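Long-range contact in endoglucanase, glycoside hydrolase family 5 protein (PDB 5IHS), which probably cleaves internal beta-1,4-glucosidic bonds of cellulose as a TIM-barrel endoglucanase, serving the growth of its bacterium on crystalline cellulose: residues W198-I210 and L230-L244. Numbering follows the deposited sequence.
Sequences WSQLVTEAAANPI and LRNEAQKALDMGIAL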
loop_
_atom_site.group_PDB
_atom_site.type_symbol
_atom_site.label_atom_id
_atom_site.label_comp_id
_atom_site.label_asym_id
_atom_site.label_seq_id
_atom_site.Cartn_x
_atom_site.Cartn_y
_atom_site.Cartn_z
ATOM N N TRP A 198 6.958 12.920 -1.658
ATOM C CA TRP A 198 6.415 11.885 -0.778
ATOM C C TRP A 198 5.053 11.402 -1.267
ATOM O O TRP A 198 4.124 11.173 -0.488
ATOM C CB TRP A 198 6.401 12.326 0.691
ATOM C CG TRP A 198 7.763 12.753 1.131
ATOM C CD1 TRP A 198 8.792 11.950 1.558
ATOM C CD2 TRP A 198 8.267 14.084 1.148
ATOM N NE1 TRP A 198 9.893 12.709 1.855
ATOM C CE2 TRP A 198 9.597 14.022 1.613
ATOM C CE3 TRP A 198 7.722 15.325 0.828
ATOM C CZ2 TRP A 198 10.390 15.156 1.758
ATOM C CZ3 TRP A 198 8.510 16.447 0.972
ATOM C CH2 TRP A 198 9.828 16.356 1.442
ATOM N N SER A 199 4.958 11.197 -2.579
ATOM C CA SER A 199 3.736 10.697 -3.206
ATOM C C SER A 199 2.539 11.606 -2.930
ATOM O O SER A 199 1.433 11.165 -2.622
ATOM C CB SER A 199 3.476 9.225 -2.870
ATOM O OG SER A 199 4.442 8.456 -3.574
ATOM N N GLN A 200 2.754 12.906 -3.127
ATOM C CA GLN A 200 1.693 13.905 -3.065
ATOM C C GLN A 200 1.277 14.448 -4.421
ATOM O O GLN A 200 0.092 14.717 -4.631
ATOM C CB GLN A 200 2.095 15.080 -2.166
ATOM C CG GLN A 200 2.207 14.669 -0.727
ATOM C CD GLN A 200 2.876 15.706 0.143
ATOM O OE1 GLN A 200 2.871 16.899 -0.165
ATOM N NE2 GLN A 200 3.460 15.255 1.238
ATOM N N LEU A 201 2.224 14.643 -5.339
ATOM C CA LEU A 201 1.986 15.459 -6.531
ATOM C C LEU A 201 1.466 14.610 -7.697
ATOM O O LEU A 201 2.059 14.497 -8.776
ATOM C CB LEU A 201 3.224 16.282 -6.872
ATOM C CG LEU A 201 3.612 17.275 -5.759
ATOM C CD1 LEU A 201 4.868 18.042 -6.145
ATOM C CD2 LEU A 201 2.497 18.238 -5.394
ATOM N N VAL A 202 0.284 14.036 -7.459
ATOM C CA VAL A 202 -0.349 13.150 -8.422
ATOM C C VAL A 202 -0.728 13.877 -9.704
ATOM O O VAL A 202 -0.833 13.242 -10.756
ATOM C CB VAL A 202 -1.528 12.394 -7.777
ATOM C CG1 VAL A 202 -0.998 11.360 -6.798
ATOM C CG2 VAL A 202 -2.499 13.337 -7.063
ATOM N N THR A 203 -0.944 15.195 -9.665
ATOM C CA THR A 203 -1.275 15.897 -10.909
ATOM C C THR A 203 -0.130 15.863 -11.918
ATOM O O THR A 203 -0.377 15.967 -13.125
ATOM C CB THR A 203 -1.680 17.348 -10.669
ATOM O OG1 THR A 203 -0.624 18.050 -9.997
ATOM C CG2 THR A 203 -2.975 17.442 -9.891
ATOM N N GLU A 204 1.123 15.752 -11.465
ATOM C CA GLU A 204 2.229 15.702 -12.420
ATOM C C GLU A 204 2.219 14.388 -13.190
ATOM O O GLU A 204 2.483 14.360 -14.401
ATOM C CB GLU A 204 3.568 15.914 -11.711
ATOM C CG GLU A 204 3.666 17.259 -11.040
ATOM C CD GLU A 204 4.967 17.506 -10.297
ATOM O OE1 GLU A 204 5.708 16.533 -10.004
ATOM O OE2 GLU A 204 5.230 18.692 -10.001
ATOM N N ALA A 205 1.906 13.286 -12.502
ATOM C CA ALA A 205 1.730 12.008 -13.178
ATOM C C ALA A 205 0.515 12.055 -14.095
ATOM O O ALA A 205 0.550 11.521 -15.209
ATOM C CB ALA A 205 1.603 10.888 -12.139
ATOM N N ALA A 206 -0.565 12.701 -13.649
ATOM C CA ALA A 206 -1.773 12.769 -14.464
ATOM C C ALA A 206 -1.526 13.529 -15.759
ATOM O O ALA A 206 -2.163 13.237 -16.781
ATOM C CB ALA A 206 -2.904 13.417 -13.672
ATOM N N ALA A 207 -0.612 14.507 -15.733
ATOM C CA ALA A 207 -0.285 15.285 -16.922
ATOM C C ALA A 207 0.600 14.523 -17.895
ATOM O O ALA A 207 0.630 14.862 -19.083
ATOM C CB ALA A 207 0.413 16.585 -16.521
ATOM N N ASN A 208 1.338 13.523 -17.426
ATOM C CA ASN A 208 2.211 12.725 -18.281
ATOM C C ASN A 208 2.173 11.286 -17.800
ATOM O O ASN A 208 3.169 10.755 -17.281
ATOM C CB ASN A 208 3.636 13.267 -18.273
ATOM C CG ASN A 208 4.549 12.496 -19.206
ATOM O OD1 ASN A 208 4.099 11.834 -20.154
ATOM N ND2 ASN A 208 5.840 12.567 -18.937
ATOM N N PRO A 209 1.034 10.620 -17.968
ATOM C CA PRO A 209 0.871 9.285 -17.396
ATOM C C PRO A 209 1.665 8.232 -18.147
ATOM O O PRO A 209 2.085 8.398 -19.296
ATOM C CB PRO A 209 -0.633 9.033 -17.529
ATOM C CG PRO A 209 -1.040 9.869 -18.713
ATOM C CD PRO A 209 -0.219 11.108 -18.574
ATOM N N ILE A 210 1.870 7.118 -17.453
ATOM C CA ILE A 210 2.424 5.914 -18.058
ATOM C C ILE A 210 1.291 5.243 -18.826
ATOM O O ILE A 210 0.332 4.743 -18.236
ATOM C CB ILE A 210 3.010 4.986 -16.991
ATOM C CG1 ILE A 210 4.193 5.677 -16.307
ATOM C CG2 ILE A 210 3.458 3.672 -17.621
ATOM C CD1 ILE A 210 4.627 5.020 -15.009
ATOM N N LEU A 230 -4.646 18.922 -0.244
ATOM C CA LEU A 230 -4.204 17.682 -0.873
ATOM C C LEU A 230 -5.378 16.888 -1.451
ATOM O O LEU A 230 -5.213 16.217 -2.479
ATOM C CB LEU A 230 -3.338 16.858 0.092
ATOM C CG LEU A 230 -2.625 15.653 -0.532
ATOM C CD1 LEU A 230 -1.646 16.057 -1.627
ATOM C CD2 LEU A 230 -1.888 14.850 0.545
ATOM N N ARG A 231 -6.570 16.965 -0.839
ATOM C CA ARG A 231 -7.751 16.407 -1.491
ATOM C C ARG A 231 -8.013 17.101 -2.820
ATOM O O ARG A 231 -8.402 16.455 -3.797
ATOM C CB ARG A 231 -8.973 16.496 -0.579
ATOM C CG ARG A 231 -8.921 15.538 0.600
ATOM C CD ARG A 231 -10.250 15.473 1.359
ATOM N NE ARG A 231 -10.507 16.655 2.177
ATOM C CZ ARG A 231 -10.037 16.851 3.404
ATOM N NH1 ARG A 231 -9.259 15.951 3.987
ATOM N NH2 ARG A 231 -10.356 17.960 4.061
ATOM N N ASN A 232 -7.771 18.414 -2.892
ATOM C CA ASN A 232 -7.963 19.127 -4.150
ATOM C C ASN A 232 -6.963 18.672 -5.206
ATOM O O ASN A 232 -7.315 18.538 -6.387
ATOM C CB ASN A 232 -7.840 20.637 -3.934
ATOM C CG ASN A 232 -8.998 21.222 -3.168
ATOM O OD1 ASN A 232 -10.057 20.609 -3.053
ATOM N ND2 ASN A 232 -8.803 22.425 -2.638
ATOM N N GLU A 233 -5.707 18.439 -4.802
ATOM C CA GLU A 233 -4.710 17.878 -5.711
ATOM C C GLU A 233 -5.178 16.530 -6.247
ATOM O O GLU A 233 -5.099 16.259 -7.452
ATOM C CB GLU A 233 -3.381 17.748 -4.954
ATOM C CG GLU A 233 -2.245 17.001 -5.660
ATOM C CD GLU A 233 -1.539 17.815 -6.721
ATOM O OE1 GLU A 233 -1.709 19.058 -6.736
ATOM O OE2 GLU A 233 -0.810 17.200 -7.533
ATOM N N ALA A 234 -5.657 15.660 -5.357
ATOM C CA ALA A 234 -6.148 14.355 -5.784
ATOM C C ALA A 234 -7.301 14.489 -6.771
ATOM O O ALA A 234 -7.327 13.812 -7.804
ATOM C CB ALA A 234 -6.566 13.552 -4.555
ATOM N N GLN A 235 -8.263 15.370 -6.476
ATOM C CA GLN A 235 -9.406 15.548 -7.373
ATOM C C GLN A 235 -8.962 16.018 -8.755
ATOM O O GLN A 235 -9.490 15.560 -9.776
ATOM C CB GLN A 235 -10.403 16.536 -6.762
ATOM C CG GLN A 235 -11.630 16.782 -7.626
ATOM C CD GLN A 235 -12.491 15.528 -7.770
ATOM O OE1 GLN A 235 -13.043 15.025 -6.784
ATOM N NE2 GLN A 235 -12.590 15.002 -8.991
ATOM N N LYS A 236 -7.989 16.930 -8.804
ATOM C CA LYS A 236 -7.486 17.402 -10.089
ATOM C C LYS A 236 -6.843 16.272 -10.887
ATOM O O LYS A 236 -6.981 16.212 -12.110
ATOM C CB LYS A 236 -6.522 18.574 -9.876
ATOM C CG LYS A 236 -7.226 19.845 -9.403
ATOM C CD LYS A 236 -6.266 20.975 -9.077
ATOM C CE LYS A 236 -7.006 22.143 -8.426
ATOM N NZ LYS A 236 -6.170 23.365 -8.272
ATOM N N ALA A 237 -6.142 15.359 -10.218
ATOM C CA ALA A 237 -5.590 14.203 -10.921
ATOM C C ALA A 237 -6.696 13.295 -11.457
ATOM O O ALA A 237 -6.598 12.784 -12.579
ATOM C CB ALA A 237 -4.648 13.429 -9.998
ATOM N N LEU A 238 -7.754 13.073 -10.668
ATOM C CA LEU A 238 -8.885 12.289 -11.153
ATOM C C LEU A 238 -9.523 12.952 -12.366
ATOM O O LEU A 238 -9.915 12.270 -13.328
ATOM C CB LEU A 238 -9.904 12.115 -10.027
ATOM C CG LEU A 238 -9.422 11.363 -8.787
ATOM C CD1 LEU A 238 -10.500 11.399 -7.714
ATOM C CD2 LEU A 238 -9.049 9.936 -9.116
ATOM N N ASP A 239 -9.626 14.288 -12.344
ATOM C CA ASP A 239 -10.194 15.015 -13.477
ATOM C C ASP A 239 -9.413 14.751 -14.754
ATOM O O ASP A 239 -9.966 14.828 -15.862
ATOM C CB ASP A 239 -10.138 16.519 -13.213
ATOM C CG ASP A 239 -11.077 16.983 -12.115
ATOM O OD1 ASP A 239 -11.972 16.221 -11.685
ATOM O OD2 ASP A 239 -10.922 18.154 -11.697
ATOM N N MET A 240 -8.119 14.502 -14.621
ATOM C CA MET A 240 -7.223 14.284 -15.740
ATOM C C MET A 240 -7.190 12.818 -16.165
ATOM O O MET A 240 -6.506 12.483 -17.141
ATOM C CB MET A 240 -5.814 14.808 -15.372
ATOM C CG MET A 240 -5.722 16.357 -15.048
ATOM S SD MET A 240 -4.295 17.001 -14.059
ATOM C CE MET A 240 -3.017 16.909 -15.295
ATOM N N GLY A 241 -7.894 11.940 -15.443
ATOM C CA GLY A 241 -8.200 10.597 -15.910
ATOM C C GLY A 241 -7.419 9.442 -15.314
ATOM O O GLY A 241 -7.590 8.306 -15.783
ATOM N N ILE A 242 -6.577 9.675 -14.303
ATOM C CA ILE A 242 -5.796 8.582 -13.721
ATOM C C ILE A 242 -6.493 7.999 -12.495
ATOM O O ILE A 242 -7.427 8.591 -11.940
ATOM C CB ILE A 242 -4.330 8.974 -13.416
ATOM C CG1 ILE A 242 -4.244 10.106 -12.390
ATOM C CG2 ILE A 242 -3.581 9.326 -14.700
ATOM C CD1 ILE A 242 -2.833 10.302 -11.797
ATOM N N ALA A 243 -6.030 6.826 -12.072
ATOM C CA ALA A 243 -6.523 6.143 -10.887
ATOM C C ALA A 243 -5.474 6.212 -9.786
ATOM O O ALA A 243 -4.283 5.982 -10.028
ATOM C CB ALA A 243 -6.832 4.673 -11.206
ATOM N N LEU A 244 -5.924 6.521 -8.577
ATOM C CA LEU A 244 -5.067 6.677 -7.411
ATOM C C LEU A 244 -5.263 5.508 -6.454
ATOM O O LEU A 244 -6.354 4.936 -6.363
ATOM C CB LEU A 244 -5.427 7.963 -6.667
ATOM C CG LEU A 244 -5.422 9.234 -7.524
ATOM C CD1 LEU A 244 -5.792 10.439 -6.688
ATOM C CD2 LEU A 244 -4.064 9.442 -8.194
HETATM O O HOH W 1 -4.067 11.524 -17.562
#
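Glu233 OE2 is gripped twice by Thr203 at the first turn of helix 202-207. The hydroxyl Thr203 OG1 donates to OE2 at 2.6 Å on the syn side, and the backbone Thr203 N donates to the same oxygen at 2.9 Å on the anti side, both from one face of the carboxylate plane. A turn about the CB-CG bond of Glu233 (chi2 78°) brings its carboxylate across to the N-terminal end of the neighbouring helix, whose dipole would probably stabilise the negative charge. Beyond this pair of bonds, toward the C-terminal ends of the helices, the contact is mostly apolar. Val202 sends CG2 against Ala237 CB (3.6 Å), while its CG1 meets Leu244 CD2. Ala206 CB settles between Met240 CB and Ile242 CD1, each 3.6 Å away. A bend at chi3 (74°) folds the Met240 methyl back over the last turn of helix 202-207, with CE 3.7 Å from Ala207 CB. Near the C-terminal ends, one water donates to both Ala206 O and Met240 O, just before the Schellman motif at Gly241 turns the chain toward the barrel. Helices 202-207 and 230-239 run nearly parallel, the axes of these segments 8.3 Å apart at closest approach and 10° from each other, as adjacent outer helices of a TIM barrel do. Strand 215-221 lies between them in sequence and contacts Ala205 and Leu230 from the barrel side, with helices 167-185 and 262-274 flanking the pair.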